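Local coordinates for putative amino acid binding protein (Streptococcus mutans, PDB 4C0R), which binds glutathione, here as its oxidized disulfide, and probably delivers it to the cystine ABC importer TcyBC for uptake, at residues E34-S39 / F206-L211. Sequence-based numbering, arbitrary orientation.
Sequences EVFKAS and FVNKRL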
loop_
_atom_site.group_PDB
_atom_site.type_symbol
_atom_site.label_atom_id
_atom_site.label_comp_id
_atom_site.label_asym_id
_atom_site.label_seq_id
_atom_site.Cartn_x
_atom_site.Cartn_y
_atom_site.Cartn_z
ATOM N N GLU A 34 9.849 3.813 14.508
ATOM C CA GLU A 34 11.076 3.126 14.935
ATOM C C GLU A 34 12.312 3.706 14.251
ATOM O O GLU A 34 13.325 3.935 14.912
ATOM C CB GLU A 34 10.957 1.633 14.674
ATOM C CG GLU A 34 12.067 0.795 15.297
ATOM C CD GLU A 34 11.944 0.657 16.809
ATOM O OE1 GLU A 34 10.804 0.726 17.326
ATOM O OE2 GLU A 34 12.998 0.500 17.435
ATOM N N VAL A 35 12.218 3.993 12.972
ATOM C CA VAL A 35 13.311 4.671 12.266
ATOM C C VAL A 35 13.721 5.969 12.974
ATOM O O VAL A 35 14.901 6.259 13.179
ATOM C CB VAL A 35 12.910 4.951 10.805
ATOM C CG1 VAL A 35 13.794 5.991 10.154
ATOM C CG2 VAL A 35 12.878 3.623 10.031
ATOM N N PHE A 36 12.744 6.786 13.259
ATOM C CA PHE A 36 13.000 8.114 13.775
ATOM C C PHE A 36 13.299 8.183 15.293
ATOM O O PHE A 36 13.706 9.253 15.777
ATOM C CB PHE A 36 11.898 9.061 13.309
ATOM C CG PHE A 36 12.017 9.423 11.866
ATOM C CD1 PHE A 36 12.991 10.296 11.431
ATOM C CD2 PHE A 36 11.216 8.790 10.912
ATOM C CE1 PHE A 36 13.125 10.599 10.076
ATOM C CE2 PHE A 36 11.355 9.073 9.554
ATOM C CZ PHE A 36 12.324 9.967 9.122
ATOM N N LYS A 37 13.148 7.077 16.007
ATOM C CA LYS A 37 13.543 7.032 17.427
ATOM C C LYS A 37 14.985 7.423 17.595
ATOM O O LYS A 37 15.364 8.021 18.647
ATOM C CB LYS A 37 13.416 5.620 17.991
ATOM C CG LYS A 37 12.220 5.294 18.749
ATOM C CD LYS A 37 12.451 3.883 19.407
ATOM N N ALA A 38 15.855 7.083 16.637
ATOM C CA ALA A 38 17.282 7.256 16.809
ATOM C C ALA A 38 17.781 8.555 16.203
ATOM O O ALA A 38 18.920 8.618 15.810
ATOM C CB ALA A 38 18.029 6.086 16.203
ATOM N N SER A 39 16.958 9.589 16.160
ATOM C CA SER A 39 17.361 10.846 15.554
ATOM C C SER A 39 17.243 11.963 16.548
ATOM O O SER A 39 16.235 12.048 17.183
ATOM C CB SER A 39 16.398 11.155 14.396
ATOM O OG SER A 39 16.741 12.364 13.760
ATOM N N PHE A 206 19.093 8.951 5.672
ATOM C CA PHE A 206 18.901 8.585 7.060
ATOM C C PHE A 206 17.957 7.415 7.185
ATOM O O PHE A 206 18.233 6.439 7.898
ATOM C CB PHE A 206 18.423 9.753 7.908
ATOM C CG PHE A 206 18.025 9.358 9.281
ATOM C CD1 PHE A 206 18.976 9.117 10.231
ATOM C CD2 PHE A 206 16.697 9.210 9.610
ATOM C CE1 PHE A 206 18.615 8.728 11.512
ATOM C CE2 PHE A 206 16.327 8.805 10.873
ATOM C CZ PHE A 206 17.284 8.578 11.833
ATOM N N VAL A 207 16.800 7.528 6.529
ATOM C CA VAL A 207 15.825 6.434 6.612
ATOM C C VAL A 207 16.439 5.100 6.107
ATOM O O VAL A 207 16.265 4.032 6.714
ATOM C CB VAL A 207 14.538 6.776 5.859
ATOM C CG1 VAL A 207 13.667 5.583 5.692
ATOM C CG2 VAL A 207 13.817 7.907 6.553
ATOM N N ASN A 208 17.158 5.147 5.007
ATOM C CA ASN A 208 17.720 3.918 4.472
ATOM C C ASN A 208 18.770 3.308 5.427
ATOM O O ASN A 208 18.811 2.094 5.587
ATOM C CB ASN A 208 18.332 4.136 3.080
ATOM C CG ASN A 208 17.308 4.280 2.010
ATOM O OD1 ASN A 208 16.145 3.943 2.191
ATOM N ND2 ASN A 208 17.745 4.777 0.848
ATOM N N LYS A 209 19.628 4.151 6.040
ATOM C CA LYS A 209 20.603 3.664 6.982
ATOM C C LYS A 209 19.889 2.944 8.145
ATOM O O LYS A 209 20.298 1.841 8.593
ATOM C CB LYS A 209 21.453 4.809 7.497
ATOM N N ARG A 210 18.815 3.565 8.631
ATOM C CA ARG A 210 18.033 2.953 9.714
ATOM C C ARG A 210 17.372 1.634 9.274
ATOM O O ARG A 210 17.304 0.677 10.046
ATOM C CB ARG A 210 17.008 3.939 10.240
ATOM C CG ARG A 210 17.647 5.141 10.986
ATOM C CD ARG A 210 18.134 4.780 12.351
ATOM N NE ARG A 210 17.065 4.400 13.230
ATOM C CZ ARG A 210 17.155 3.594 14.259
ATOM N NH1 ARG A 210 18.359 3.106 14.616
ATOM N NH2 ARG A 210 16.081 3.268 14.948
ATOM N N LEU A 211 16.778 1.601 8.080
ATOM C CA LEU A 211 16.121 0.397 7.634
ATOM C C LEU A 211 17.117 -0.751 7.551
ATOM O O LEU A 211 16.769 -1.881 7.897
ATOM C CB LEU A 211 15.432 0.576 6.285
ATOM C CG LEU A 211 14.210 1.478 6.275
ATOM C CD1 LEU A 211 13.712 1.785 4.840
ATOM C CD2 LEU A 211 13.127 0.819 7.028
HETATM O O HOH W 1 15.831 1.631 17.123
#
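At the C-terminal end of helix 27-36, Arg210 from helix 201-216 reaches across to two successive main-chain carbonyls, an arginine side chain bonding to the last turn of a helix. Its NH2 donates to Glu34 O at 2.8 Å, with that oxygen lying in the guanidinium plane, while NE donates to Val35 O at 2.9 Å, that oxygen standing 23° out of the same plane. Bends at chi2 and chi3 (-65° at the latter) curl the side chain so that the guanidinium edge meets the two carbonyls, and the CB of Ala38 rests 3.3 Å above the centre of one guanidinium face. Two bonds to successive carbonyls limit the rotation of the group, and its positive charge probably suits the negative pole of the helix dipole. A water accepts from the same NH2 and donates to Glu34 OE2, linking two opposite charges that do not touch directly. In this family 3 solute-binding fold the C-terminal end of helix 27-36 abuts the flank of helix 201-216, far from the chain centre, and beside the guanidinium bonds Val35 enters as a knob among Phe206, Val207, Arg210 and Leu211. Its CG1 meets Arg210 CB at 3.8 Å, and CG2 faces Leu211 CD2. Alongside, the Phe36 and Phe206 rings meet obliquely, planes at 40°, with Phe36 CZ reaching Val207 CG2 at 3.6 Å. Phe206 CZ also touches Ser39 CB; the OG of that serine is hydrogen-bonded to Tyr42 N as the chain turns into strand 42-48.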